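Local coordinates for protein glycosyl hydrolase family 88 (Pedobacter heparinus, PDB 3WIW) that hydrolyses unsaturated glucuronyl saccharides, with specificity for those derived from heparin, and folds as an alpha6/alpha6-barrel, at residues 95-98 with 99-102; 125-128 with 129-132; 198-201 with 202-206; 274-277 with 278-282. All coordinates share one frame; numbering follows the deposited sequence. Where two conformers were deposited one is given.

Contact 1. Residues 95-98 with 99-102; sequences AAEA and KRFT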
ATOM      1  N   ALA A  95      17.313  12.239  -1.529  1.00 15.70           N
ATOM      2  CA  ALA A  95      16.615  13.044  -0.519  1.00 15.99           C
ATOM      3  C   ALA A  95      16.188  14.402  -1.093  1.00 15.74           C
ATOM      4  O   ALA A  95      15.095  14.896  -0.812  1.00 15.50           O
ATOM      5  CB  ALA A  95      17.479  13.224   0.713  1.00 17.30           C
ATOM      6  N   ALA A  96      17.057  15.001  -1.900  1.00 16.30           N
ATOM      7  CA  ALA A  96      16.740  16.276  -2.537  1.00 17.15           C
ATOM      8  C   ALA A  96      15.571  16.108  -3.510  1.00 16.39           C
ATOM      9  O   ALA A  96      14.662  16.940  -3.555  1.00 16.75           O
ATOM     10  CB  ALA A  96      17.965  16.864  -3.237  1.00 17.53           C
ATOM     11  N   GLU A  97      15.601  15.037  -4.303  1.00 15.73           N
ATOM     12  CA  GLU A  97      14.510  14.769  -5.227  1.00 15.60           C
ATOM     13  C   GLU A  97      13.226  14.463  -4.467  1.00 13.60           C
ATOM     14  O   GLU A  97      12.147  14.916  -4.849  1.00 13.28           O
ATOM     15  CB  GLU A  97      14.868  13.616  -6.169  1.00 16.50           C
ATOM     16  CG  GLU A  97      16.047  13.905  -7.106  1.00 18.17           C
ATOM     17  CD  GLU A  97      15.674  14.763  -8.303  1.00 21.05           C
ATOM     18  OE1 GLU A  97      14.634  15.460  -8.265  1.00 21.68           O
ATOM     19  OE2 GLU A  97      16.436  14.736  -9.292  1.00 21.98           O
ATOM     20  N   ALA A  98      13.327  13.694  -3.386  1.00 13.35           N
ATOM     21  CA  ALA A  98      12.132  13.385  -2.605  1.00 12.73           C
ATOM     22  C   ALA A  98      11.481  14.662  -2.075  1.00 13.27           C
ATOM     23  O   ALA A  98      10.272  14.783  -2.126  1.00 13.33           O
ATOM     24  CB  ALA A  98      12.440  12.422  -1.471  1.00 13.90           C
ATOM     25  N   LYS A  99      12.282  15.626  -1.635  1.00 13.55           N
ATOM     26  CA  LYS A  99      11.755  16.911  -1.167  1.00 13.59           C
ATOM     27  C   LYS A  99      10.985  17.622  -2.305  1.00 14.05           C
ATOM     28  O   LYS A  99       9.844  18.051  -2.116  1.00 14.25           O
ATOM     29  CB  LYS A  99      12.897  17.774  -0.658  1.00 15.01           C
ATOM     30  CG  LYS A  99      12.477  19.165  -0.247  1.00 16.31           C
ATOM     31  CD  LYS A  99      13.642  19.960   0.314  1.00 18.79           C
ATOM     32  CE  LYS A  99      13.150  21.306   0.771  1.00 20.45           C
ATOM     33  NZ  LYS A  99      14.242  22.174   1.276  1.00 21.63           N
ATOM     34  N   ARG A 100      11.611  17.734  -3.477  1.00 14.41           N
ATOM     35  CA  ARG A 100      10.997  18.407  -4.631  1.00 17.33           C
ATOM     36  C   ARG A 100       9.652  17.772  -5.010  1.00 15.39           C
ATOM     37  O   ARG A 100       8.643  18.463  -5.213  1.00 16.01           O
ATOM     38  CB  ARG A 100      11.903  18.286  -5.873  1.00 21.42           C
ATOM     39  CG  ARG A 100      13.008  19.285  -6.031  1.00 25.14           C
ATOM     40  CD  ARG A 100      13.249  19.527  -7.535  1.00 25.01           C
ATOM     41  NE  ARG A 100      13.489  18.308  -8.307  1.00 25.77           N
ATOM     42  CZ  ARG A 100      13.135  18.146  -9.580  1.00 25.73           C
ATOM     43  NH1 ARG A 100      13.408  17.014 -10.206  1.00 25.53           N
ATOM     44  NH2 ARG A 100      12.502  19.110 -10.231  1.00 26.21           N
ATOM     45  N   PHE A 101       9.644  16.449  -5.132  1.00 13.43           N
ATOM     46  CA  PHE A 101       8.426  15.744  -5.543  1.00 12.24           C
ATOM     47  C   PHE A 101       7.359  15.721  -4.430  1.00 11.82           C
ATOM     48  O   PHE A 101       6.168  15.634  -4.712  1.00 12.86           O
ATOM     49  CB  PHE A 101       8.773  14.340  -6.068  1.00 12.28           C
ATOM     50  CG  PHE A 101       9.327  14.347  -7.473  1.00 11.93           C
ATOM     51  CD1 PHE A 101      10.680  14.549  -7.710  1.00 12.81           C
ATOM     52  CD2 PHE A 101       8.480  14.182  -8.562  1.00 12.18           C
ATOM     53  CE1 PHE A 101      11.180  14.579  -9.021  1.00 13.82           C
ATOM     54  CE2 PHE A 101       8.975  14.191  -9.872  1.00 12.78           C
ATOM     55  CZ  PHE A 101      10.322  14.392 -10.095  1.00 13.86           C
ATOM     56  N   THR A 102       7.787  15.794  -3.172  1.00 11.37           N
ATOM     57  CA  THR A 102       6.842  15.893  -2.059  1.00 12.30           C
ATOM     58  C   THR A 102       6.141  17.253  -2.018  1.00 12.69           C
ATOM     59  O   THR A 102       4.913  17.334  -1.962  1.00 13.38           O
ATOM     60  CB  THR A 102       7.530  15.587  -0.703  1.00 12.50           C
ATOM     61  OG1 THR A 102       7.990  14.234  -0.722  1.00 12.20           O
ATOM     62  CG2 THR A 102       6.565  15.732   0.455  1.00 12.22           C
TER
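Glu97 and Arg100 form an i to i+3 salt bridge on helix 92-103 of the alpha6/alpha6-barrel, their side chains running alongside each other in the same direction. The guanidinium comes edge-on and gives two nitrogens to a single carboxylate oxygen: Arg100 NH1 lies 2.8 Å from Glu97 OE1, on its syn lone pair, and Arg100 NE lies 3.1 Å from the same Glu97 OE1, tilted out of the carboxylate plane. OE1 stays almost exactly in the guanidinium plane although the two flat groups are turned 51° apart. The NE bond is the more bent of the two. Bends at chi2 and chi3 of Arg100 fold its chain back toward the glutamate, and Glu97, bent at chi2 (-79°), brings its carboxylate forward to meet it. Next to this pair, the edge of the Phe101 ring faces Glu97: CE1 of Phe101 is 3.6 Å from OE1 of Glu97, while Glu97 O lies in the ring plane and also takes the Phe101 N-H.

Further out, Ala47 of helix 30-49 packs on Glu97 and Phe101, and Phe78 meets the Phe101 ring edge-to-face. Thr102 faces helices 77-89 and 117-132, and its OG1 is also hydrogen-bonded to Trp83 NE1. Ala98 O is gripped from opposite faces of its carbonyl plane, by Thr102 N at 2.9 Å and by Thr102 OG1 at 2.7 Å.

Contact 2. Residues 125-128 with 129-132; sequences YGNA and YRVT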
ATOM      1  N   TYR A 125       4.449  13.357   2.286  1.00 10.36           N
ATOM      2  CA  TYR A 125       4.753  14.216   3.430  1.00 10.69           C
ATOM      3  C   TYR A 125       5.026  13.419   4.703  1.00 10.88           C
ATOM      4  O   TYR A 125       5.883  13.813   5.495  1.00 11.23           O
ATOM      5  CB  TYR A 125       3.607  15.195   3.716  1.00 11.79           C
ATOM      6  CG  TYR A 125       3.595  16.409   2.826  1.00 11.78           C
ATOM      7  CD1 TYR A 125       3.124  16.335   1.517  1.00 12.25           C
ATOM      8  CD2 TYR A 125       4.077  17.637   3.280  1.00 13.05           C
ATOM      9  CE1 TYR A 125       3.129  17.443   0.697  1.00 13.26           C
ATOM     10  CE2 TYR A 125       4.074  18.747   2.463  1.00 13.86           C
ATOM     11  CZ  TYR A 125       3.591  18.654   1.180  1.00 12.89           C
ATOM     12  OH  TYR A 125       3.595  19.774   0.368  1.00 13.77           O
ATOM     13  N   GLY A 126       4.300  12.319   4.927  1.00 10.85           N
ATOM     14  CA  GLY A 126       4.495  11.561   6.159  1.00 12.25           C
ATOM     15  C   GLY A 126       5.903  10.991   6.252  1.00 11.38           C
ATOM     16  O   GLY A 126       6.597  11.139   7.276  1.00 12.32           O
ATOM     17  N   ASN A 127       6.330  10.335   5.174  1.00 10.05           N
ATOM     18  CA  ASN A 127       7.696   9.847   5.104  1.00 10.28           C
ATOM     19  C   ASN A 127       8.716  10.979   5.188  1.00 11.19           C
ATOM     20  O   ASN A 127       9.734  10.850   5.869  1.00 12.02           O
ATOM     21  CB  ASN A 127       7.901   9.008   3.839  1.00 10.94           C
ATOM     22  CG  ASN A 127       7.443   7.587   4.023  1.00 11.74           C
ATOM     23  OD1 ASN A 127       7.774   6.947   5.029  1.00 11.27           O
ATOM     24  ND2 ASN A 127       6.635   7.095   3.097  1.00 11.16           N
ATOM     25  N   ALA A 128       8.433  12.090   4.513  1.00 11.51           N
ATOM     26  CA  ALA A 128       9.317  13.241   4.513  1.00 12.18           C
ATOM     27  C   ALA A 128       9.544  13.722   5.950  1.00 12.20           C
ATOM     28  O   ALA A 128      10.677  13.981   6.360  1.00 13.45           O
ATOM     29  CB  ALA A 128       8.693  14.357   3.711  1.00 12.89           C
ATOM     30  N   TYR A 129       8.471  13.861   6.720  1.00 12.19           N
ATOM     31  CA  TYR A 129       8.590  14.379   8.073  1.00 14.02           C
ATOM     32  C   TYR A 129       9.300  13.371   8.980  1.00 14.09           C
ATOM     33  O   TYR A 129      10.114  13.761   9.827  1.00 15.39           O
ATOM     34  CB  TYR A 129       7.229  14.747   8.642  1.00 13.72           C
ATOM     35  CG  TYR A 129       7.348  15.499   9.944  1.00 15.53           C
ATOM     36  CD1 TYR A 129       7.965  16.758   9.993  1.00 15.93           C
ATOM     37  CD2 TYR A 129       6.872  14.951  11.129  1.00 16.94           C
ATOM     38  CE1 TYR A 129       8.089  17.458  11.184  1.00 16.84           C
ATOM     39  CE2 TYR A 129       6.996  15.645  12.333  1.00 18.13           C
ATOM     40  CZ  TYR A 129       7.608  16.898  12.339  1.00 18.26           C
ATOM     41  OH  TYR A 129       7.747  17.628  13.498  1.00 21.61           O
ATOM     42  N   ARG A 130       9.023  12.080   8.781  1.00 12.95           N
ATOM     43  CA  ARG A 130       9.679  11.056   9.579  1.00 13.00           C
ATOM     44  C   ARG A 130      11.191  11.071   9.317  1.00 13.53           C
ATOM     45  O   ARG A 130      12.012  11.031  10.246  1.00 15.56           O
ATOM     46  CB  ARG A 130       9.092   9.680   9.263  1.00 13.32           C
ATOM     47  CG  ARG A 130       9.776   8.552  10.029  1.00 13.62           C
ATOM     48  CD  ARG A 130       9.207   7.177   9.645  1.00 13.72           C
ATOM     49  NE  ARG A 130       9.255   6.973   8.197  1.00 13.75           N
ATOM     50  CZ  ARG A 130      10.338   6.568   7.538  1.00 13.70           C
ATOM     51  NH1 ARG A 130      11.462   6.287   8.200  1.00 14.36           N
ATOM     52  NH2 ARG A 130      10.297   6.455   6.219  1.00 13.66           N
ATOM     53  N   VAL A 131      11.562  11.137   8.045  1.00 12.59           N
ATOM     54  CA  VAL A 131      12.972  11.064   7.678  1.00 15.20           C
ATOM     55  C   VAL A 131      13.755  12.321   8.102  1.00 15.21           C
ATOM     56  O   VAL A 131      14.871  12.220   8.627  1.00 17.14           O
ATOM     57  CB  VAL A 131      13.139  10.770   6.165  1.00 14.24           C
ATOM     58  CG1 VAL A 131      14.600  10.934   5.732  1.00 16.12           C
ATOM     59  CG2 VAL A 131      12.619   9.351   5.827  1.00 14.80           C
ATOM     60  N   THR A 132      13.169  13.505   7.906  1.00 15.29           N
ATOM     61  CA  THR A 132      13.912  14.755   8.035  1.00 15.96           C
ATOM     62  C   THR A 132      13.600  15.551   9.301  1.00 16.64           C
ATOM     63  O   THR A 132      14.418  16.371   9.721  1.00 18.82           O
ATOM     64  CB  THR A 132      13.637  15.682   6.836  1.00 15.87           C
ATOM     65  OG1 THR A 132      12.299  16.194   6.916  1.00 15.26           O
ATOM     66  CG2 THR A 132      13.873  14.970   5.498  1.00 16.54           C
TER
HETATM   67  O   HOH W   1       6.452   7.442   7.873  1.00 13.84           O
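The amide of Asn127 and the guanidinium of Arg130 stand almost perpendicular, their planes 88° apart, in an i to i+3 pair on helix 117-132 of the alpha6/alpha6-barrel. Over one face of the guanidinium lies the backbone Asn127 O; at its edge, in plane, sit CG and OD1 of Asn127 and a water. Arg130 NH2 gives a nearly straight bond to Asn127 OD1 (2.8 Å), approaching from above the amide plane and missing the lone-pair directions. The water closes a second path between the same groups, accepting from Arg130 NE at 2.9 Å and donating to Asn127 OD1 at 3.2 Å. Arg130 is extended as far as CD and then turns at chi3 (54°), which swings the guanidinium back beside Asn127.

The amide is fixed at its other end too, since Asn127 ND2 bonds Cys123 O one turn earlier and Tyr379 OH. NH1 of Arg130 has its own salt bridge, to Glu87 of helix 77-89, which probably offsets the nearby Lys386 ammonium. Val131 CG2 rests 3.3 Å from Asn127 O, the carbonyl that also receives the Val131 N-H.

At the C-terminal end of the helix Thr132 turns its hydroxyl back onto the preceding turn. With chi1 at 71°, OG1 sits between backbone N and carbonyl carbon and donates to Ala128 O at 2.8 Å, while Thr132 N reaches that oxygen from the opposite face of its plane.

Contact 3. Residues 198-201 with 202-206; sequences AKTH and AVTTM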
ATOM      1  N   ALA A 198      -9.666   5.803  13.864  1.00 12.35           N
ATOM      2  CA  ALA A 198      -8.942   4.853  13.045  1.00 12.61           C
ATOM      3  C   ALA A 198      -9.130   3.456  13.643  1.00 11.29           C
ATOM      4  O   ALA A 198      -9.420   2.486  12.920  1.00 11.06           O
ATOM      5  CB  ALA A 198      -7.471   5.238  13.004  1.00 13.32           C
ATOM      6  N   LYS A 199      -8.987   3.343  14.963  1.00 11.34           N
ATOM      7  CA  LYS A 199      -9.090   2.036  15.590  1.00 11.96           C
ATOM      8  C   LYS A 199     -10.509   1.485  15.423  1.00 11.88           C
ATOM      9  O   LYS A 199     -10.699   0.315  15.090  1.00 12.74           O
ATOM     10  CB  LYS A 199      -8.717   2.108  17.071  1.00 13.56           C
ATOM     11  CG  LYS A 199      -8.735   0.722  17.696  1.00 17.27           C
ATOM     12  CD  LYS A 199      -8.247   0.701  19.138  1.00 19.50           C
ATOM     13  CE  LYS A 199      -8.121  -0.759  19.575  1.00 23.34           C
ATOM     14  NZ  LYS A 199      -7.689  -0.859  20.988  1.00 25.39           N
ATOM     15  N   THR A 200     -11.508   2.339  15.597  1.00 11.73           N
ATOM     16  CA  THR A 200     -12.905   1.925  15.381  1.00 11.86           C
ATOM     17  C   THR A 200     -13.139   1.434  13.945  1.00 10.84           C
ATOM     18  O   THR A 200     -13.777   0.401  13.731  1.00 11.76           O
ATOM     19  CB  THR A 200     -13.879   3.053  15.721  1.00 12.45           C
ATOM     20  OG1 THR A 200     -13.733   3.374  17.106  1.00 14.05           O
ATOM     21  CG2 THR A 200     -15.329   2.620  15.459  1.00 12.97           C
ATOM     22  N   HIS A 201     -12.604   2.153  12.965  1.00 10.64           N
ATOM     23  CA  HIS A 201     -12.713   1.715  11.574  1.00  9.78           C
ATOM     24  C   HIS A 201     -12.153   0.295  11.404  1.00 10.21           C
ATOM     25  O   HIS A 201     -12.769  -0.559  10.749  1.00 10.46           O
ATOM     26  CB  HIS A 201     -11.989   2.702  10.651  1.00  9.71           C
ATOM     27  CG  HIS A 201     -12.113   2.366   9.205  1.00  9.82           C
ATOM     28  ND1 HIS A 201     -12.837   3.155   8.325  1.00 11.07           N
ATOM     29  CD2 HIS A 201     -11.647   1.320   8.476  1.00 10.35           C
ATOM     30  CE1 HIS A 201     -12.802   2.613   7.127  1.00 11.00           C
ATOM     31  NE2 HIS A 201     -12.076   1.502   7.185  1.00 10.84           N
ATOM     32  N   ALA A 202     -10.984   0.037  11.983  1.00  9.99           N
ATOM     33  CA  ALA A 202     -10.364  -1.282  11.888  1.00 10.43           C
ATOM     34  C   ALA A 202     -11.246  -2.352  12.541  1.00 10.15           C
ATOM     35  O   ALA A 202     -11.346  -3.476  12.012  1.00 11.12           O
ATOM     36  CB  ALA A 202      -8.966  -1.267  12.512  1.00 11.30           C
ATOM     37  N   VAL A 203     -11.847  -2.047  13.680  1.00 11.24           N
ATOM     38  CA  VAL A 203     -12.733  -3.005  14.346  1.00 12.04           C
ATOM     39  C   VAL A 203     -13.994  -3.282  13.518  1.00 11.93           C
ATOM     40  O   VAL A 203     -14.358  -4.445  13.284  1.00 12.48           O
ATOM     41  CB  VAL A 203     -13.086  -2.541  15.781  1.00 13.30           C
ATOM     42  CG1 VAL A 203     -14.124  -3.465  16.392  1.00 14.25           C
ATOM     43  CG2 VAL A 203     -11.823  -2.517  16.651  1.00 14.95           C
ATOM     44  N   THR A 204     -14.641  -2.225  13.027  1.00 11.85           N
ATOM     45  CA  THR A 204     -15.837  -2.376  12.204  1.00 11.12           C
ATOM     46  C   THR A 204     -15.517  -3.219  10.943  1.00 11.35           C
ATOM     47  O   THR A 204     -16.268  -4.122  10.568  1.00 11.60           O
ATOM     48  CB  THR A 204     -16.319  -0.985  11.787  1.00 11.63           C
ATOM     49  OG1 THR A 204     -16.587  -0.214  12.970  1.00 12.78           O
ATOM     50  CG2 THR A 204     -17.571  -1.056  10.907  1.00 13.38           C
ATOM     51  N   THR A 205     -14.393  -2.934  10.300  1.00 11.06           N
ATOM     52  CA  THR A 205     -13.986  -3.618   9.089  1.00 10.90           C
ATOM     53  C   THR A 205     -13.658  -5.069   9.391  1.00 10.85           C
ATOM     54  O   THR A 205     -13.915  -5.960   8.568  1.00 11.50           O
ATOM     55  CB  THR A 205     -12.799  -2.866   8.471  1.00 10.62           C
ATOM     56  OG1 THR A 205     -13.258  -1.561   8.071  1.00 11.30           O
ATOM     57  CG2 THR A 205     -12.257  -3.612   7.256  1.00 10.67           C
ATOM     58  N   MET A 206     -13.122  -5.315  10.578  0.51 11.83           N
ATOM     59  CA  MET A 206     -12.731  -6.656  10.954  0.51 13.13           C
ATOM     60  C   MET A 206     -13.958  -7.565  11.014  0.51 14.18           C
ATOM     61  O   MET A 206     -13.906  -8.740  10.616  0.51 16.13           O
ATOM     62  CB  MET A 206     -11.978  -6.598  12.284  0.51 14.50           C
ATOM     63  CG  MET A 206     -11.256  -7.857  12.657  0.51 15.20           C
ATOM     64  SD  MET A 206     -10.099  -7.699  14.024  0.51 14.34           S
ATOM     65  CE  MET A 206     -10.477  -9.233  14.807  0.51 16.57           C
TER
HETATM   66  O   HOH W   2     -11.745  -0.672   5.321  1.00 10.71           O
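Helix 192-208 of the alpha6/alpha6-barrel carries an i to i+4 pair, His201 and Thr205, in which a threonine hydroxyl turns back onto the helix backbone beside an imidazole. Thr205 OG1 donates to His201 O at 2.9 Å from above the carbonyl plane, and Thr205 N reaches the same oxygen from the opposite face, so one carbonyl of a buried residue takes two donors. The hydroxyl is put there by chi1 of -65°, with OG1 opposite the carbonyl carbon and beside the backbone N. OG1 of Thr205 also lies 3.3 Å from CD2 of His201, approaching the ring obliquely.

A water in the ring plane joins the two side chains: it lies 2.9 Å from His201 NE2 and donates to Thr205 OG1 at 3.3 Å. Across the ring, His201 ND1 is hydrogen-bonded to Ile159 N, so both imidazole nitrogens have partners, which would restrain rotation of the ring. The His201 side chain packs on Asn175 and Leu179 of helix 175-188.

One residue earlier, Thr204 N makes a nearly straight bond to Thr200 O at 2.9 Å. Thr204 OG1 is hydrogen-bonded to Gly157 O and also stands 3.0 Å from Thr200 O. Ala202 packs against Tyr183, Phe267 and Ser258. The side chain of His201 lies about 9 Å from that of Asp174, the predicted proton donor; the water-bridged histidine and threonine thus sit on a barrel helix near the probable active site.

Contact 4. Residues 274-277 with 278-282; sequences IAAF and IMNHP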
ATOM      1  N   ILE A 274      -5.534 -14.049   8.450  1.00 11.06           N
ATOM      2  CA  ILE A 274      -5.423 -13.622   7.065  1.00 10.86           C
ATOM      3  C   ILE A 274      -4.162 -14.209   6.418  1.00 10.56           C
ATOM      4  O   ILE A 274      -4.216 -14.754   5.311  1.00 10.97           O
ATOM      5  CB  ILE A 274      -5.422 -12.085   6.948  1.00 10.79           C
ATOM      6  CG1 ILE A 274      -6.769 -11.503   7.397  1.00 10.58           C
ATOM      7  CG2 ILE A 274      -5.121 -11.667   5.492  1.00 11.10           C
ATOM      8  CD1 ILE A 274      -6.704  -9.979   7.580  1.00 11.46           C
ATOM      9  N   ALA A 275      -3.046 -14.168   7.142  1.00 11.36           N
ATOM     10  CA  ALA A 275      -1.780 -14.643   6.599  1.00 11.26           C
ATOM     11  C   ALA A 275      -1.886 -16.117   6.226  1.00 11.60           C
ATOM     12  O   ALA A 275      -1.387 -16.543   5.183  1.00 12.25           O
ATOM     13  CB  ALA A 275      -0.651 -14.432   7.599  1.00 11.58           C
ATOM     14  N   ALA A 276      -2.523 -16.915   7.073  1.00 11.87           N
ATOM     15  CA  ALA A 276      -2.716 -18.332   6.774  1.00 12.62           C
ATOM     16  C   ALA A 276      -3.605 -18.557   5.552  1.00 12.89           C
ATOM     17  O   ALA A 276      -3.293 -19.400   4.709  1.00 13.14           O
ATOM     18  CB  ALA A 276      -3.266 -19.068   8.003  1.00 13.24           C
ATOM     19  N   PHE A 277      -4.702 -17.811   5.447  1.00 12.42           N
ATOM     20  CA  PHE A 277      -5.563 -17.888   4.276  1.00 12.21           C
ATOM     21  C   PHE A 277      -4.768 -17.624   2.989  1.00 11.23           C
ATOM     22  O   PHE A 277      -4.898 -18.364   2.006  1.00 11.81           O
ATOM     23  CB  PHE A 277      -6.742 -16.910   4.398  1.00 12.60           C
ATOM     24  CG  PHE A 277      -7.528 -16.760   3.116  1.00 12.28           C
ATOM     25  CD1 PHE A 277      -8.397 -17.770   2.678  1.00 13.00           C
ATOM     26  CD2 PHE A 277      -7.361 -15.632   2.317  1.00 13.22           C
ATOM     27  CE1 PHE A 277      -9.087 -17.634   1.470  1.00 13.92           C
ATOM     28  CE2 PHE A 277      -8.059 -15.501   1.107  1.00 13.72           C
ATOM     29  CZ  PHE A 277      -8.913 -16.506   0.691  1.00 13.48           C
ATOM     30  N   ILE A 278      -3.911 -16.605   3.011  1.00 10.90           N
ATOM     31  CA  ILE A 278      -3.096 -16.232   1.857  1.00 10.90           C
ATOM     32  C   ILE A 278      -1.986 -17.261   1.586  1.00 11.97           C
ATOM     33  O   ILE A 278      -1.867 -17.792   0.470  1.00 12.11           O
ATOM     34  CB  ILE A 278      -2.500 -14.819   2.043  1.00 10.38           C
ATOM     35  CG1 ILE A 278      -3.617 -13.766   1.963  1.00 11.54           C
ATOM     36  CG2 ILE A 278      -1.435 -14.557   0.994  1.00 12.05           C
ATOM     37  CD1 ILE A 278      -3.184 -12.350   2.355  1.00 11.47           C
ATOM     38  N   MET A 279      -1.211 -17.585   2.613  1.00 11.64           N
ATOM     39  CA  MET A 279      -0.022 -18.408   2.424  1.00 12.90           C
ATOM     40  C   MET A 279      -0.366 -19.847   2.046  1.00 14.04           C
ATOM     41  O   MET A 279       0.352 -20.489   1.285  1.00 16.59           O
ATOM     42  CB  MET A 279       0.837 -18.392   3.689  1.00 13.12           C
ATOM     43  CG  MET A 279       1.478 -17.024   3.946  1.00 13.73           C
ATOM     44  SD  MET A 279       2.181 -16.861   5.604  1.00 15.74           S
ATOM     45  CE  MET A 279       3.464 -18.098   5.558  1.00 17.12           C
ATOM     46  N   ASN A 280      -1.471 -20.348   2.579  1.00 14.73           N
ATOM     47  CA  ASN A 280      -1.864 -21.733   2.353  1.00 15.95           C
ATOM     48  C   ASN A 280      -2.867 -21.881   1.222  1.00 14.26           C
ATOM     49  O   ASN A 280      -3.385 -22.962   0.974  1.00 14.76           O
ATOM     50  CB  ASN A 280      -2.458 -22.316   3.627  1.00 19.28           C
ATOM     51  CG  ASN A 280      -1.486 -22.297   4.774  1.00 24.23           C
ATOM     52  OD1 ASN A 280      -0.281 -22.461   4.583  1.00 27.98           O
ATOM     53  ND2 ASN A 280      -2.001 -22.089   5.976  1.00 26.94           N
ATOM     54  N   HIS A 281      -3.158 -20.790   0.536  1.00 12.97           N
ATOM     55  CA  HIS A 281      -4.220 -20.836  -0.454  1.00 12.37           C
ATOM     56  C   HIS A 281      -3.867 -21.796  -1.585  1.00 12.63           C
ATOM     57  O   HIS A 281      -2.733 -21.794  -2.075  1.00 12.72           O
ATOM     58  CB  HIS A 281      -4.445 -19.448  -1.035  1.00 12.53           C
ATOM     59  CG  HIS A 281      -5.794 -19.287  -1.645  1.00 12.73           C
ATOM     60  ND1 HIS A 281      -6.141 -19.866  -2.847  1.00 13.08           N
ATOM     61  CD2 HIS A 281      -6.905 -18.681  -1.178  1.00 13.49           C
ATOM     62  CE1 HIS A 281      -7.402 -19.573  -3.117  1.00 12.89           C
ATOM     63  NE2 HIS A 281      -7.889 -18.863  -2.118  1.00 13.84           N
ATOM     64  N   PRO A 282      -4.843 -22.618  -2.023  1.00 13.04           N
ATOM     65  CA  PRO A 282      -4.603 -23.566  -3.117  1.00 13.54           C
ATOM     66  C   PRO A 282      -4.171 -22.838  -4.404  1.00 13.91           C
ATOM     67  O   PRO A 282      -3.450 -23.394  -5.228  1.00 15.43           O
ATOM     68  CB  PRO A 282      -5.976 -24.244  -3.286  1.00 16.38           C
ATOM     69  CG  PRO A 282      -6.596 -24.149  -1.916  1.00 18.10           C
ATOM     70  CD  PRO A 282      -6.177 -22.803  -1.416  1.00 15.23           C
TER
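Phe277 and His281 run side by side at the C-terminal end of helix 265-279, and their rings meet in an offset T-shape. The His281 ring turns its edge to one face of Phe277, with the planes 87° apart and the centroids 5.0 Å apart. CD2 does the touching: His281 CD2 lies 3.5 Å from Phe277 CZ and 3.6 Å from Phe277 CE1. In Phe277 chi1 of 170° sets CG opposite the backbone N and beside the carbonyl carbon, and His281 comes over one face of the ring. His281 has already left the helix, yet its CB stays 3.3 Å from Phe277 O, and the carbonyl oxygen lies in the imidazole plane. ND1 of His281 is hydrogen-bonded to Ala283 N, and the Phe294 ring also meets the imidazole.

Ile274 and Ile278 also lie side by side and point the same way, CG2 of Ile274 meeting CD1 of Ile278 at 3.7 Å. Phe277 and Ile278 instead cross at about a right angle. SD of Met279 lies back over the preceding turn, 4.2 Å from CB of Ala275; both residues pack on Tyr329 of helix 327-340. Ile274 faces Leu252 and Tyr255 of helix 245-262, and Ile278 faces Ile312 of helix 306-322. Asn280 N still bonds Ala276 O, the last i to i+4 backbone bond across this helix end, where an alpha6/alpha6-barrel helix runs out into a loop and a T-shaped aromatic pair spans the junction.

All four contacts are local, each within one barrel helix or, in contact 4, at the point where the helix passes into a loop. Contacts 1 and 2 belong to consecutive helices and touch, Thr102 packing on Tyr125 and Ala128; both set an arginine against a polar partner three residues earlier, a charged carboxylate in contact 1 and a neutral, water-bridged amide in contact 2. Their arginines are exposed, whereas Glu97 and Asn127 are buried. Contacts 1, 2 and 3 share threonine hydroxyls bonded back to the helix carbonyls. Contact 4, on the opposite side of the chain's centre from 1 and 2, relies instead on aromatic and aliphatic packing. Contacts 3 and 4 approach within about 7 Å (nearest atoms) and lie nearer the predicted substrate-binding residues.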